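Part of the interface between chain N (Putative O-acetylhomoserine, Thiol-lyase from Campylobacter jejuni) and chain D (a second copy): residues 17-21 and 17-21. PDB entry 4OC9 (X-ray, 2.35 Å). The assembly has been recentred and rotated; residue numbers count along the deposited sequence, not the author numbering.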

ATOM      1  N   PHE N  17      -0.729  -2.457 -20.992  1.00 55.79           N
ATOM      2  CA  PHE N  17      -1.499  -1.282 -20.645  1.00 53.05           C
ATOM      3  C   PHE N  17      -2.927  -1.833 -20.756  1.00 57.55           C
ATOM      4  O   PHE N  17      -3.369  -2.251 -21.826  1.00 66.89           O
ATOM      5  CB  PHE N  17      -1.379  -0.050 -21.542  1.00 44.89           C
ATOM      6  CG  PHE N  17       0.013   0.461 -21.688  1.00 46.03           C
ATOM      7  CD1 PHE N  17       0.630   1.100 -20.645  1.00 45.05           C
ATOM      8  CD2 PHE N  17       0.681   0.364 -22.894  1.00 51.21           C
ATOM      9  CE1 PHE N  17       1.926   1.567 -20.772  1.00 47.95           C
ATOM     10  CE2 PHE N  17       1.977   0.828 -23.032  1.00 52.50           C
ATOM     11  CZ  PHE N  17       2.606   1.426 -21.965  1.00 49.95           C
ATOM     12  N   ASP N  18      -3.642  -1.910 -19.651  1.00 55.96           N
ATOM     13  CA  ASP N  18      -4.997  -2.413 -19.725  1.00 45.00           C
ATOM     14  C   ASP N  18      -5.896  -1.279 -20.271  1.00 30.53           C
ATOM     15  O   ASP N  18      -5.441  -0.408 -21.011  1.00 26.63           O
ATOM     16  CB  ASP N  18      -5.437  -3.049 -18.400  1.00 52.62           C
ATOM     17  CG  ASP N  18      -4.754  -4.392 -18.120  1.00 64.11           C
ATOM     18  OD1 ASP N  18      -4.229  -5.050 -19.042  1.00 64.07           O
ATOM     19  OD2 ASP N  18      -4.787  -4.815 -16.945  1.00 86.27           O
ATOM     20  N   THR N  19      -7.162  -1.295 -19.931  1.00 24.43           N
ATOM     21  CA  THR N  19      -8.096  -0.309 -20.434  1.00 22.92           C
ATOM     22  C   THR N  19      -7.737   1.128 -20.023  1.00 18.68           C
ATOM     23  O   THR N  19      -7.849   2.044 -20.810  1.00 18.23           O
ATOM     24  CB  THR N  19      -9.508  -0.642 -19.893  1.00 27.06           C
ATOM     25  OG1 THR N  19      -9.760  -2.051 -20.006  1.00 34.45           O
ATOM     26  CG2 THR N  19     -10.565   0.160 -20.585  1.00 29.65           C
ATOM     27  N   GLN N  20      -7.277   1.282 -18.795  1.00 15.80           N
ATOM     28  CA  GLN N  20      -6.916   2.570 -18.230  1.00 14.96           C
ATOM     29  C   GLN N  20      -5.628   3.146 -18.728  1.00 14.94           C
ATOM     30  O   GLN N  20      -5.350   4.338 -18.556  1.00 16.31           O
ATOM     31  CB  GLN N  20      -6.844   2.459 -16.696  1.00 15.74           C
ATOM     32  CG  GLN N  20      -8.110   1.929 -16.058  1.00 14.28           C
ATOM     33  CD  GLN N  20      -9.317   2.800 -16.365  1.00 15.48           C
ATOM     34  OE1 GLN N  20      -9.216   4.010 -16.508  1.00 13.88           O
ATOM     35  NE2 GLN N  20     -10.486   2.175 -16.426  1.00 16.35           N
ATOM     36  N   ARG N  21      -4.810   2.301 -19.314  1.00 15.31           N
ATOM     37  CA  ARG N  21      -3.514   2.712 -19.864  1.00 15.17           C
ATOM     38  C   ARG N  21      -2.554   3.401 -18.884  1.00 13.43           C
ATOM     39  O   ARG N  21      -1.901   4.397 -19.209  1.00 11.95           O
ATOM     40  CB  ARG N  21      -3.727   3.533 -21.142  1.00 16.82           C
ATOM     41  CG  ARG N  21      -4.484   2.746 -22.213  1.00 16.49           C
ATOM     42  CD  ARG N  21      -4.503   3.441 -23.569  1.00 15.39           C
ATOM     43  NE  ARG N  21      -3.159   3.589 -24.095  1.00 13.50           N
ATOM     44  CZ  ARG N  21      -2.520   2.667 -24.787  1.00 14.27           C
ATOM     45  NH1 ARG N  21      -3.057   1.477 -25.002  1.00 15.35           N
ATOM     46  NH2 ARG N  21      -1.295   2.906 -25.217  1.00 15.41           N
TER
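Chain D, residues 17-21: FDTQR

F17(D) to R21(D) lies against F17(N) to R21(N), and an exact two-fold axis relates the two copies. Neither stretch forms a regular helix or strand. Each folds as a short loop. Phi/psi is extended at D18(D), -77/-154, and then turns compact at T19(D), -60/-39, and Q20(D), -75/-18. The bend is held by a backbone hydrogen bond from R21(D) N to D18(D) O, 3.3 Å. Chain N has the same bond, R21(N) N to D18(N) O, also 3.3 Å.

The register is reciprocal. The CA of D18(N) lies 5.9 Å from the CA of T19(D), and the CA of T19(N) lies 6.0 Å from the CA of D18(D). The pairing is reciprocal, as the two-fold requires, and the two stretches run in roughly opposite directions.

The two aspartates cover the most surface, and both point toward the other stretch. Their CB atoms meet at 4.4 Å, D18(N) CB to D18(D) CB. Both side chains take the m rotamer at chi1, and each carboxylate lies alongside a threonine and a glutamine of the partner stretch. D18(D) OD1 lies 3.6 Å from T19(N) OG1, and D18(D) OD2 lies 3.5 Å from Q20(N) CG. In return, D18(N) OD1 lies 3.6 Å from T19(D) OG1, and D18(N) OD2 lies 3.4 Å from Q20(D) CG.

The threonines come next in area. T19(N) OG1 and T19(D) OG1 are 4.0 Å apart. No hydrogen bond links the two stretches; the carboxylate and hydroxyl oxygens are near each other but are not hydrogen-bonded. Q20(D) starts sideways, but its end comes nearer chain N; its OE1 is hydrogen-bonded elsewhere in the structure. F17(D) points away, and R21(D) is out of reach. Together the two stretches bury 257 Å².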

ATOM      1  N   PHE D  17     -14.523  -4.284 -14.675  1.00 57.77           N
ATOM      2  CA  PHE D  17     -13.542  -5.365 -14.742  1.00 48.99           C
ATOM      3  C   PHE D  17     -12.704  -5.024 -15.970  1.00 45.26           C
ATOM      4  O   PHE D  17     -13.217  -4.960 -17.098  1.00 52.88           O
ATOM      5  CB  PHE D  17     -14.114  -6.771 -14.916  1.00 43.80           C
ATOM      6  CG  PHE D  17     -15.118  -7.146 -13.876  1.00 40.78           C
ATOM      7  CD1 PHE D  17     -14.720  -7.414 -12.595  1.00 38.13           C
ATOM      8  CD2 PHE D  17     -16.455  -7.288 -14.199  1.00 44.45           C
ATOM      9  CE1 PHE D  17     -15.643  -7.741 -11.622  1.00 41.64           C
ATOM     10  CE2 PHE D  17     -17.387  -7.627 -13.238  1.00 45.38           C
ATOM     11  CZ  PHE D  17     -16.980  -7.848 -11.942  1.00 44.43           C
ATOM     12  N   ASP D  18     -11.432  -4.729 -15.782  1.00 43.31           N
ATOM     13  CA  ASP D  18     -10.606  -4.424 -16.937  1.00 41.89           C
ATOM     14  C   ASP D  18     -10.253  -5.757 -17.662  1.00 32.61           C
ATOM     15  O   ASP D  18     -11.005  -6.744 -17.591  1.00 31.25           O
ATOM     16  CB  ASP D  18      -9.423  -3.525 -16.575  1.00 50.40           C
ATOM     17  CG  ASP D  18      -9.841  -2.090 -16.255  1.00 62.61           C
ATOM     18  OD1 ASP D  18     -10.942  -1.643 -16.638  1.00 65.18           O
ATOM     19  OD2 ASP D  18      -9.026  -1.387 -15.637  1.00 82.03           O
ATOM     20  N   THR D  19      -9.148  -5.790 -18.375  1.00 26.38           N
ATOM     21  CA  THR D  19      -8.766  -6.972 -19.108  1.00 26.43           C
ATOM     22  C   THR D  19      -8.558  -8.199 -18.214  1.00 22.48           C
ATOM     23  O   THR D  19      -8.934  -9.310 -18.566  1.00 19.73           O
ATOM     24  CB  THR D  19      -7.452  -6.679 -19.855  1.00 30.01           C
ATOM     25  OG1 THR D  19      -7.528  -5.387 -20.480  1.00 35.57           O
ATOM     26  CG2 THR D  19      -7.128  -7.756 -20.866  1.00 29.63           C
ATOM     27  N   GLN D  20      -7.962  -7.969 -17.054  1.00 20.75           N
ATOM     28  CA  GLN D  20      -7.645  -9.038 -16.099  1.00 20.24           C
ATOM     29  C   GLN D  20      -8.826  -9.582 -15.336  1.00 24.31           C
ATOM     30  O   GLN D  20      -8.749 -10.650 -14.722  1.00 26.94           O
ATOM     31  CB  GLN D  20      -6.614  -8.522 -15.095  1.00 19.76           C
ATOM     32  CG  GLN D  20      -5.343  -7.992 -15.748  1.00 18.93           C
ATOM     33  CD  GLN D  20      -4.654  -9.034 -16.594  1.00 17.46           C
ATOM     34  OE1 GLN D  20      -4.673 -10.226 -16.289  1.00 16.47           O
ATOM     35  NE2 GLN D  20      -3.966  -8.583 -17.616  1.00 19.67           N
ATOM     36  N   ARG D  21      -9.909  -8.819 -15.323  1.00 25.71           N
ATOM     37  CA  ARG D  21     -11.139  -9.217 -14.644  1.00 24.22           C
ATOM     38  C   ARG D  21     -10.996  -9.530 -13.148  1.00 19.94           C
ATOM     39  O   ARG D  21     -11.565 -10.502 -12.635  1.00 16.49           O
ATOM     40  CB  ARG D  21     -11.819 -10.373 -15.419  1.00 26.27           C
ATOM     41  CG  ARG D  21     -12.158  -9.985 -16.856  1.00 28.48           C
ATOM     42  CD  ARG D  21     -13.030 -10.990 -17.565  1.00 28.52           C
ATOM     43  NE  ARG D  21     -14.328 -11.102 -16.892  1.00 29.06           N
ATOM     44  CZ  ARG D  21     -15.373 -10.307 -17.105  1.00 26.52           C
ATOM     45  NH1 ARG D  21     -15.295  -9.304 -17.955  1.00 26.41           N
ATOM     46  NH2 ARG D  21     -16.504 -10.517 -16.448  1.00 28.70           N
TER